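Local atomic coordinates of structural polyprotein, VP1 (Israeli acute paralysis virus, PDB entry 5CDD), a protein that probably serves as a structural building block of the viral shell, being one of the capsid proteins contained in a longer polyprotein. Residues A[117-120]-A[121-125]; A[68-71]-A[72-75]; A[23-26]-A[27-31]; A[77-80]-A[81-85]. One frame throughout, in Å; residues are numbered along the deposited sequence.

Interaction 1 of 4, residues A[117-120]-A[121-125]; sequences RNYS and ADEIN
Tyr119 presents one face of its ring to the carboxylate of Glu123, four residues on. Glu123 OE2 stands 3.5 Å from Tyr119 CG, above the ring and displaced toward its rim, and the ring and carboxylate planes are 87° apart, so the acid stands upright on the aromatic face. Lys162, which touches the Tyr119 side chain, makes a long, weak ion pair with Glu123 OE2 and may partly offset its charge. A tyrosine suits this buried place because its broad ring can meet the acid over one face while also packing on Asn229 of a neighbouring capsid chain.

Ser120 follows and begins a tight reversal. Its carbonyl accepts the amide of Glu123, with Ser120 O 2.8 Å from Glu123 N and a nearly straight N-H path of 167°; the amide approaches from above the carbonyl plane. This bond, with the backbone angles of Ala121 and Asp122, defines a type I beta turn in the loop joining strands 110-116 and 131-133 of the capsid beta-sandwich. Ala121, small and turned away from the preceding residues, fits its outer corner.

The short side chain of Ser120 keeps its hydroxyl close to the turn. OG sits between the backbone N and the carbonyl carbon (chi1 57°), where it meets two acids: it is 3.0 Å from Asp122 OD1, and Glu123 OE1 also lies 3.0 Å from Ser120 OG. Having one proton, the hydroxyl may serve either carboxylate. Past the turn, Ile124 CG2 comes within 4.1 Å of Ser120 O, while its side chain packs on Met115 and Met169.

Interaction 2 of 4, residues A[68-71]-A[72-75]; sequences NTTD and AQGR
Thr69 and Ala72 meet through the backbone in the C-terminal turn of helix 64-73, where one carbonyl takes two amides. Thr69 O lies 3.0 Å from Ala72 N and accepts its hydrogen from above the carbonyl plane. The same Thr69 O is 3.3 Å from Gln73 N, this time with the donor in the carbonyl plane. Thr69 O thus serves both an i+3 and an i+4 amide, a bifurcated acceptor in the last turn. Beyond Gln73 the chain leaves helical angles at Gly74, whose positive phi (84°) is readily adopted by glycine because no CB collides with the carbonyl before it.

Around this oxygen lie the side chains of the turn. Ala72 brings only a methyl, with CB 3.5 Å from Thr69 O, and such a small residue fits where Arg284 of a neighbouring capsid chain packs against it. Gln73 places CG anti to its carbonyl carbon (chi1 -53°), which brings that CG to 3.3 Å from Thr69 O. From there the extended chain carries the amide outward and partly back past Thr69; the two side chains cross obliquely, Gln73 NE2 coming 4.1 Å from Thr69 CG2. Glutamine is long enough to take that NE2 to a hydrogen bond with Glu294 of the neighbouring chain.

Farther out, the buried hydroxyl of Thr70 bonds back to Thr67 O, suiting a polar residue to an interior helix position, and Asp71, whose CB touches Ala72 N at 3.3 Å, turns its carboxylate to a salt bridge between OD1 and Arg182 NH2.

Interaction 3 of 4, residues A[23-26]-A[27-31]; sequences QNHD and VLMKG
Asn24 and Leu28 make a regular backbone bond of helix 20-31: Leu28 N lies 3.1 Å from Asn24 O, with the donor in the carbonyl plane. One residue on, Met29 N reaches His25 O at 3.2 Å, its donor tilted 22° from that plane. Toward the end of the helix Val27 O receives two amides, Gly31 N at 2.9 Å and Lys30 N at 3.2 Å.

Charge comes next. Asp26 and Lys30, one turn apart, lie side by side and point the same way, but Asp26 OD2 stays 4.6 Å from Lys30 NZ, beyond a salt bridge. What touches is the aliphatic arm, with Lys30 CE 3.6 Å from Asp26 OD2; the ammonium is hydrogen-bonded to Lys44 O of a neighbouring capsid chain.

Packing completes the turn. His25 CG lies anti to the backbone N (chi1 174°), beside the carbonyl carbon, which brings the ring within reach of Met29, and Met29 CG settles over its face in a CH-pi contact, 3.9 Å from the His25 ring centroid. The flexible methionine bends at its next two torsions, and its SD lies obliquely to that ring. Val27 and Leu28, apolar and buried, rest on Met212 and Phe213 of another capsid chain.

Because Asp26 meets Lys30 through the lysine's aliphatic arm and not its ammonium, the attraction between their charges is probably modest.

Interaction 4 of 4, residues A[77-80]-A[81-85]; sequences YMSY and LSYLY
Tyr77 and Leu81 are joined by a short, fairly straight backbone bond of helix 77-82, Tyr77 O lying 2.8 Å from Leu81 N at an N-H angle of 161°. The bonds of Ser82 N to Met78 O and Ser79 O are both weak. A side chain adds a bond: Ser82 OG, held between its backbone N and carbonyl carbon (chi1 74°), donates to Ser79 O at 2.6 Å. Serine suits this place because its short hydroxyl can fold back to a carbonyl of the preceding turn; Arg106 of a neighbouring capsid chain is its second partner. From Ser82 to Tyr85 the chain forms a type I beta turn, with Tyr85 N 3.3 Å from Ser82 O.

The apolar contact is Leu81 CD1, 4.3 Å from Tyr77 CB.

Ring-to-carbonyl contacts belong to Tyr83, whose CD2 lies 3.4 Å from Ser79 O, with Tyr80 O at the ring edge.

The faces of this short, buried helix are divided among its neighbours. Leu81 and Ser82 touch Phe190 of strand 189-191, Met78 touches Arg182 of strand 176-184, Tyr80 stacks on Tyr125 of another capsid chain, and Tyr83 makes a cation-pi contact with the same Arg106.

How the interactions relate
Along the chain the order is interaction 3, 2, 4 and then 1. Interactions 2 and 4 sit on consecutive helices, 64-73 and 77-82, with centres about 9 Å apart, and they touch: Ser79 OG lies 2.6 Å from Asp71 O, and Tyr83 OH 2.7 Å from Ala72 O, so Ser79 and Tyr83 both meet carbonyls near the end of the first helix. Interaction 1, in the loop between strands 110-116 and 131-133, is centred about 21 Å from interaction 2. Interaction 3, on the N-terminal helix 20-31, lies about 51 Å from interaction 1, centre to centre, across the chain's middle. All four border other capsid chains, as befits a shell protein.

Interaction 1 of 4, residues A[117-120]-A[121-125]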
loop_
_atom_site.group_PDB
_atom_site.type_symbol
_atom_site.label_atom_id
_atom_site.label_comp_id
_atom_site.label_asym_id
_atom_site.label_seq_id
_atom_site.Cartn_x
_atom_site.Cartn_y
_atom_site.Cartn_z
ATOM N N ARG A 117 -9.564 -0.441 46.790
ATOM C CA ARG A 117 -9.430 -1.798 47.287
ATOM C C ARG A 117 -9.749 -1.886 48.773
ATOM O O ARG A 117 -9.256 -1.095 49.576
ATOM C CB ARG A 117 -8.016 -2.311 47.024
ATOM C CG ARG A 117 -7.814 -3.773 47.361
ATOM C CD ARG A 117 -6.508 -4.270 46.777
ATOM N NE ARG A 117 -6.533 -4.225 45.321
ATOM C CZ ARG A 117 -7.342 -4.966 44.571
ATOM N NH1 ARG A 117 -8.188 -5.809 45.145
ATOM N NH2 ARG A 117 -7.309 -4.863 43.248
ATOM N N ASN A 118 -10.595 -2.850 49.120
ATOM C CA ASN A 118 -11.011 -3.099 50.494
ATOM C C ASN A 118 -11.979 -2.090 51.095
ATOM O O ASN A 118 -12.115 -2.005 52.314
ATOM C CB ASN A 118 -9.791 -3.251 51.398
ATOM C CG ASN A 118 -8.953 -4.457 51.035
ATOM O OD1 ASN A 118 -9.458 -5.578 50.948
ATOM N ND2 ASN A 118 -7.663 -4.235 50.820
ATOM N N TYR A 119 -12.641 -1.322 50.239
ATOM C CA TYR A 119 -13.640 -0.359 50.690
ATOM C C TYR A 119 -14.956 -1.124 50.627
ATOM O O TYR A 119 -15.052 -2.136 49.930
ATOM C CB TYR A 119 -13.714 0.831 49.731
ATOM C CG TYR A 119 -12.949 2.065 50.158
ATOM C CD1 TYR A 119 -11.633 1.980 50.613
ATOM C CD2 TYR A 119 -13.527 3.331 50.047
ATOM C CE1 TYR A 119 -10.908 3.131 50.943
ATOM C CE2 TYR A 119 -12.815 4.485 50.372
ATOM C CZ TYR A 119 -11.507 4.380 50.817
ATOM O OH TYR A 119 -10.802 5.526 51.122
ATOM N N SER A 120 -15.967 -0.665 51.355
ATOM C CA SER A 120 -17.259 -1.338 51.313
ATOM C C SER A 120 -18.178 -0.561 50.378
ATOM O O SER A 120 -18.085 0.660 50.273
ATOM C CB SER A 120 -17.872 -1.436 52.712
ATOM O OG SER A 120 -18.002 -0.161 53.307
ATOM N N ALA A 121 -19.060 -1.278 49.693
ATOM C CA ALA A 121 -19.979 -0.663 48.746
ATOM C C ALA A 121 -20.698 0.572 49.279
ATOM O O ALA A 121 -21.052 1.469 48.514
ATOM C CB ALA A 121 -21.001 -1.693 48.283
ATOM N N ASP A 122 -20.905 0.625 50.589
ATOM C CA ASP A 122 -21.612 1.746 51.197
ATOM C C ASP A 122 -20.757 2.970 51.520
ATOM O O ASP A 122 -21.267 3.960 52.047
ATOM C CB ASP A 122 -22.339 1.268 52.458
ATOM C CG ASP A 122 -21.415 0.562 53.432
ATOM O OD1 ASP A 122 -20.584 1.245 54.069
ATOM O OD2 ASP A 122 -21.518 -0.680 53.555
ATOM N N GLU A 123 -19.467 2.916 51.208
ATOM C CA GLU A 123 -18.596 4.054 51.480
ATOM C C GLU A 123 -17.893 4.567 50.225
ATOM O O GLU A 123 -16.779 5.092 50.290
ATOM C CB GLU A 123 -17.570 3.697 52.561
ATOM C CG GLU A 123 -16.764 2.440 52.298
ATOM C CD GLU A 123 -15.863 2.078 53.469
ATOM O OE1 GLU A 123 -16.378 1.966 54.602
ATOM O OE2 GLU A 123 -14.643 1.903 53.261
ATOM N N ILE A 124 -18.561 4.420 49.084
ATOM C CA ILE A 124 -18.024 4.872 47.806
ATOM C C ILE A 124 -19.174 5.236 46.871
ATOM O O ILE A 124 -20.241 4.621 46.911
ATOM C CB ILE A 124 -17.157 3.779 47.136
ATOM C CG1 ILE A 124 -16.402 4.366 45.941
ATOM C CG2 ILE A 124 -18.031 2.622 46.678
ATOM C CD1 ILE A 124 -15.401 5.441 46.312
ATOM N N ASN A 125 -18.947 6.243 46.032
ATOM C CA ASN A 125 -19.948 6.709 45.077
ATOM C C ASN A 125 -20.029 5.774 43.874
ATOM O O ASN A 125 -19.193 4.885 43.709
ATOM C CB ASN A 125 -19.592 8.117 44.608
ATOM C CG ASN A 125 -18.226 8.177 43.960
ATOM O OD1 ASN A 125 -18.032 7.676 42.854
ATOM N ND2 ASN A 125 -17.266 8.775 44.654
#

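Interaction 2 of 4, residues A[68-71]-A[72-75]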
loop_
_atom_site.group_PDB
_atom_site.type_symbol
_atom_site.label_atom_id
_atom_site.label_comp_id
_atom_site.label_asym_id
_atom_site.label_seq_id
_atom_site.Cartn_x
_atom_site.Cartn_y
_atom_site.Cartn_z
ATOM N N ASN A 68 -10.966 -12.143 47.866
ATOM C CA ASN A 68 -10.251 -12.484 49.091
ATOM C C ASN A 68 -10.174 -13.992 49.287
ATOM O O ASN A 68 -9.140 -14.523 49.696
ATOM C CB ASN A 68 -10.919 -11.844 50.309
ATOM C CG ASN A 68 -10.827 -10.331 50.297
ATOM O OD1 ASN A 68 -9.788 -9.762 49.964
ATOM N ND2 ASN A 68 -11.914 -9.671 50.677
ATOM N N THR A 69 -11.270 -14.679 48.987
ATOM C CA THR A 69 -11.326 -16.128 49.134
ATOM C C THR A 69 -10.510 -16.840 48.058
ATOM O O THR A 69 -9.592 -17.600 48.364
ATOM C CB THR A 69 -12.779 -16.632 49.060
ATOM O OG1 THR A 69 -13.564 -15.971 50.058
ATOM C CG2 THR A 69 -12.830 -18.133 49.293
ATOM N N THR A 70 -10.844 -16.584 46.798
ATOM C CA THR A 70 -10.152 -17.219 45.684
ATOM C C THR A 70 -8.646 -16.966 45.654
ATOM O O THR A 70 -7.893 -17.787 45.131
ATOM C CB THR A 70 -10.757 -16.785 44.329
ATOM O OG1 THR A 70 -10.506 -15.393 44.109
ATOM C CG2 THR A 70 -12.259 -17.029 44.321
ATOM N N ASP A 71 -8.202 -15.841 46.207
ATOM C CA ASP A 71 -6.773 -15.535 46.222
ATOM C C ASP A 71 -6.010 -16.476 47.140
ATOM O O ASP A 71 -4.817 -16.712 46.947
ATOM C CB ASP A 71 -6.513 -14.102 46.694
ATOM C CG ASP A 71 -6.750 -13.073 45.612
ATOM O OD1 ASP A 71 -6.395 -13.341 44.444
ATOM O OD2 ASP A 71 -7.272 -11.987 45.937
ATOM N N ALA A 72 -6.699 -17.007 48.141
ATOM C CA ALA A 72 -6.071 -17.902 49.100
ATOM C C ALA A 72 -6.088 -19.366 48.671
ATOM O O ALA A 72 -5.166 -20.117 48.985
ATOM C CB ALA A 72 -6.746 -17.751 50.454
ATOM N N GLN A 73 -7.134 -19.762 47.952
ATOM C CA GLN A 73 -7.286 -21.143 47.504
ATOM C C GLN A 73 -6.145 -21.650 46.634
ATOM O O GLN A 73 -5.657 -22.764 46.828
ATOM C CB GLN A 73 -8.604 -21.308 46.751
ATOM C CG GLN A 73 -9.807 -20.816 47.525
ATOM C CD GLN A 73 -11.110 -21.216 46.873
ATOM O OE1 GLN A 73 -11.303 -21.019 45.672
ATOM N NE2 GLN A 73 -12.020 -21.776 47.665
ATOM N N GLY A 74 -5.729 -20.838 45.670
ATOM C CA GLY A 74 -4.646 -21.240 44.790
ATOM C C GLY A 74 -5.122 -22.104 43.640
ATOM O O GLY A 74 -4.367 -22.928 43.125
ATOM N N ARG A 75 -6.375 -21.915 43.232
ATOM C CA ARG A 75 -6.943 -22.684 42.132
ATOM C C ARG A 75 -6.503 -22.145 40.772
ATOM O O ARG A 75 -5.994 -22.899 39.942
ATOM C CB ARG A 75 -8.474 -22.688 42.204
ATOM C CG ARG A 75 -9.122 -23.504 41.094
ATOM C CD ARG A 75 -10.631 -23.333 41.051
ATOM N NE ARG A 75 -11.203 -23.977 39.870
ATOM C CZ ARG A 75 -12.479 -23.885 39.504
ATOM N NH1 ARG A 75 -13.331 -23.172 40.229
ATOM N NH2 ARG A 75 -12.902 -24.499 38.408
#

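Interaction 3 of 4, residues A[23-26]-A[27-31]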
loop_
_atom_site.group_PDB
_atom_site.type_symbol
_atom_site.label_atom_id
_atom_site.label_comp_id
_atom_site.label_asym_id
_atom_site.label_seq_id
_atom_site.Cartn_x
_atom_site.Cartn_y
_atom_site.Cartn_z
ATOM N N GLN A 23 17.053 -31.149 21.946
ATOM C CA GLN A 23 16.149 -32.269 22.129
ATOM C C GLN A 23 14.808 -31.803 22.678
ATOM O O GLN A 23 13.764 -32.293 22.259
ATOM C CB GLN A 23 16.782 -33.299 23.058
ATOM C CG GLN A 23 17.796 -34.179 22.350
ATOM C CD GLN A 23 18.529 -35.117 23.289
ATOM O OE1 GLN A 23 19.362 -34.689 24.089
ATOM N NE2 GLN A 23 18.221 -36.408 23.196
ATOM N N ASN A 24 14.829 -30.855 23.612
ATOM C CA ASN A 24 13.584 -30.337 24.175
ATOM C C ASN A 24 12.692 -29.761 23.081
ATOM O O ASN A 24 11.515 -30.116 22.976
ATOM C CB ASN A 24 13.865 -29.256 25.222
ATOM C CG ASN A 24 14.331 -29.830 26.542
ATOM O OD1 ASN A 24 14.532 -29.101 27.512
ATOM N ND2 ASN A 24 14.509 -31.146 26.587
ATOM N N HIS A 25 13.259 -28.868 22.273
ATOM C CA HIS A 25 12.529 -28.241 21.180
ATOM C C HIS A 25 12.038 -29.304 20.225
ATOM O O HIS A 25 10.932 -29.208 19.725
ATOM C CB HIS A 25 13.431 -27.232 20.465
ATOM C CG HIS A 25 12.836 -26.633 19.227
ATOM N ND1 HIS A 25 13.002 -27.195 17.977
ATOM C CD2 HIS A 25 12.127 -25.495 19.036
ATOM C CE1 HIS A 25 12.426 -26.425 17.072
ATOM N NE2 HIS A 25 11.888 -25.386 17.686
ATOM N N ASP A 26 12.847 -30.332 19.995
ATOM C CA ASP A 26 12.446 -31.400 19.101
ATOM C C ASP A 26 11.187 -32.057 19.604
ATOM O O ASP A 26 10.330 -32.453 18.826
ATOM C CB ASP A 26 13.532 -32.455 18.994
ATOM C CG ASP A 26 13.873 -32.756 17.573
ATOM O OD1 ASP A 26 14.631 -31.959 16.988
ATOM O OD2 ASP A 26 13.368 -33.763 17.033
ATOM N N VAL A 27 11.070 -32.156 20.920
ATOM C CA VAL A 27 9.915 -32.797 21.512
ATOM C C VAL A 27 8.643 -31.976 21.469
ATOM O O VAL A 27 7.561 -32.523 21.305
ATOM C CB VAL A 27 10.162 -33.167 22.969
ATOM C CG1 VAL A 27 9.153 -34.177 23.378
ATOM C CG2 VAL A 27 11.551 -33.721 23.151
ATOM N N LEU A 28 8.765 -30.666 21.628
ATOM C CA LEU A 28 7.592 -29.812 21.616
ATOM C C LEU A 28 7.034 -29.713 20.214
ATOM O O LEU A 28 5.848 -29.449 20.026
ATOM C CB LEU A 28 7.944 -28.419 22.131
ATOM C CG LEU A 28 7.778 -28.142 23.626
ATOM C CD1 LEU A 28 8.576 -29.121 24.445
ATOM C CD2 LEU A 28 8.229 -26.728 23.910
ATOM N N MET A 29 7.901 -29.930 19.229
ATOM C CA MET A 29 7.506 -29.869 17.827
ATOM C C MET A 29 6.755 -31.121 17.397
ATOM O O MET A 29 6.133 -31.149 16.334
ATOM C CB MET A 29 8.738 -29.688 16.937
ATOM C CG MET A 29 9.406 -28.335 17.082
ATOM S SD MET A 29 8.271 -26.997 16.671
ATOM C CE MET A 29 8.306 -27.064 14.886
ATOM N N LYS A 30 6.805 -32.154 18.228
ATOM C CA LYS A 30 6.132 -33.404 17.907
ATOM C C LYS A 30 5.022 -33.767 18.883
ATOM O O LYS A 30 4.130 -34.546 18.549
ATOM C CB LYS A 30 7.155 -34.537 17.843
ATOM C CG LYS A 30 8.259 -34.290 16.840
ATOM C CD LYS A 30 9.185 -35.481 16.718
ATOM C CE LYS A 30 10.294 -35.190 15.721
ATOM N NZ LYS A 30 9.745 -34.751 14.402
ATOM N N GLY A 31 5.069 -33.196 20.083
ATOM C CA GLY A 31 4.055 -33.505 21.072
ATOM C C GLY A 31 3.494 -32.337 21.864
ATOM O O GLY A 31 2.930 -32.539 22.937
#

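Interaction 4 of 4, residues A[77-80]-A[81-85]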
loop_
_atom_site.group_PDB
_atom_site.type_symbol
_atom_site.label_atom_id
_atom_site.label_comp_id
_atom_site.label_asym_id
_atom_site.label_seq_id
_atom_site.Cartn_x
_atom_site.Cartn_y
_atom_site.Cartn_z
ATOM N N TYR A 77 -4.349 -19.344 38.141
ATOM C CA TYR A 77 -2.953 -18.939 38.034
ATOM C C TYR A 77 -2.585 -17.727 38.881
ATOM O O TYR A 77 -1.524 -17.708 39.504
ATOM C CB TYR A 77 -2.586 -18.672 36.572
ATOM C CG TYR A 77 -2.682 -19.893 35.685
ATOM C CD1 TYR A 77 -2.248 -21.136 36.135
ATOM C CD2 TYR A 77 -3.182 -19.801 34.386
ATOM C CE1 TYR A 77 -2.308 -22.260 35.320
ATOM C CE2 TYR A 77 -3.245 -20.922 33.560
ATOM C CZ TYR A 77 -2.806 -22.147 34.036
ATOM O OH TYR A 77 -2.867 -23.263 33.234
ATOM N N MET A 78 -3.444 -16.714 38.906
ATOM C CA MET A 78 -3.152 -15.526 39.697
ATOM C C MET A 78 -2.964 -15.872 41.166
ATOM O O MET A 78 -2.051 -15.364 41.818
ATOM C CB MET A 78 -4.262 -14.485 39.545
ATOM C CG MET A 78 -4.200 -13.728 38.235
ATOM S SD MET A 78 -5.304 -12.318 38.213
ATOM C CE MET A 78 -4.354 -11.143 39.147
ATOM N N SER A 79 -3.824 -16.742 41.682
ATOM C CA SER A 79 -3.739 -17.153 43.075
ATOM C C SER A 79 -2.561 -18.096 43.297
ATOM O O SER A 79 -1.722 -17.868 44.168
ATOM C CB SER A 79 -5.031 -17.846 43.501
ATOM O OG SER A 79 -4.942 -18.304 44.837
ATOM N N TYR A 80 -2.502 -19.154 42.496
ATOM C CA TYR A 80 -1.441 -20.145 42.612
ATOM C C TYR A 80 -0.045 -19.534 42.538
ATOM O O TYR A 80 0.802 -19.801 43.392
ATOM C CB TYR A 80 -1.592 -21.202 41.519
ATOM C CG TYR A 80 -0.770 -22.447 41.763
ATOM C CD1 TYR A 80 -1.054 -23.293 42.836
ATOM C CD2 TYR A 80 0.286 -22.787 40.920
ATOM C CE1 TYR A 80 -0.306 -24.448 43.060
ATOM C CE2 TYR A 80 1.040 -23.940 41.137
ATOM C CZ TYR A 80 0.736 -24.766 42.205
ATOM O OH TYR A 80 1.467 -25.915 42.408
ATOM N N LEU A 81 0.194 -18.715 41.519
ATOM C CA LEU A 81 1.498 -18.086 41.336
ATOM C C LEU A 81 1.809 -16.983 42.349
ATOM O O LEU A 81 2.978 -16.701 42.621
ATOM C CB LEU A 81 1.611 -17.518 39.917
ATOM C CG LEU A 81 1.604 -18.525 38.761
ATOM C CD1 LEU A 81 1.545 -17.784 37.434
ATOM C CD2 LEU A 81 2.845 -19.399 38.829
ATOM N N SER A 82 0.774 -16.365 42.910
ATOM C CA SER A 82 0.979 -15.289 43.874
ATOM C C SER A 82 1.735 -15.767 45.110
ATOM O O SER A 82 2.409 -14.982 45.777
ATOM C CB SER A 82 -0.364 -14.685 44.301
ATOM O OG SER A 82 -1.068 -15.550 45.174
ATOM N N TYR A 83 1.622 -17.057 45.406
ATOM C CA TYR A 83 2.283 -17.639 46.569
ATOM C C TYR A 83 3.802 -17.739 46.446
ATOM O O TYR A 83 4.487 -18.001 47.434
ATOM C CB TYR A 83 1.693 -19.020 46.860
ATOM C CG TYR A 83 0.444 -18.982 47.714
ATOM C CD1 TYR A 83 0.521 -18.705 49.078
ATOM C CD2 TYR A 83 -0.812 -19.233 47.163
ATOM C CE1 TYR A 83 -0.622 -18.680 49.877
ATOM C CE2 TYR A 83 -1.966 -19.209 47.953
ATOM C CZ TYR A 83 -1.862 -18.933 49.310
ATOM O OH TYR A 83 -2.989 -18.922 50.104
ATOM N N LEU A 84 4.326 -17.524 45.242
ATOM C CA LEU A 84 5.768 -17.588 45.010
ATOM C C LEU A 84 6.435 -16.216 45.093
ATOM O O LEU A 84 7.660 -16.115 45.048
ATOM C CB LEU A 84 6.061 -18.190 43.633
ATOM C CG LEU A 84 5.667 -19.641 43.362
ATOM C CD1 LEU A 84 5.972 -19.989 41.914
ATOM C CD2 LEU A 84 6.426 -20.563 44.301
ATOM N N TYR A 85 5.628 -15.166 45.216
ATOM C CA TYR A 85 6.143 -13.801 45.279
ATOM C C TYR A 85 5.553 -13.028 46.452
ATOM O O TYR A 85 4.643 -13.512 47.125
ATOM C CB TYR A 85 5.822 -13.088 43.967
ATOM C CG TYR A 85 6.347 -13.828 42.757
ATOM C CD1 TYR A 85 7.674 -13.684 42.348
ATOM C CD2 TYR A 85 5.533 -14.713 42.050
ATOM C CE1 TYR A 85 8.177 -14.403 41.268
ATOM C CE2 TYR A 85 6.028 -15.439 40.968
ATOM C CZ TYR A 85 7.350 -15.279 40.586
ATOM O OH TYR A 85 7.850 -16.005 39.530
#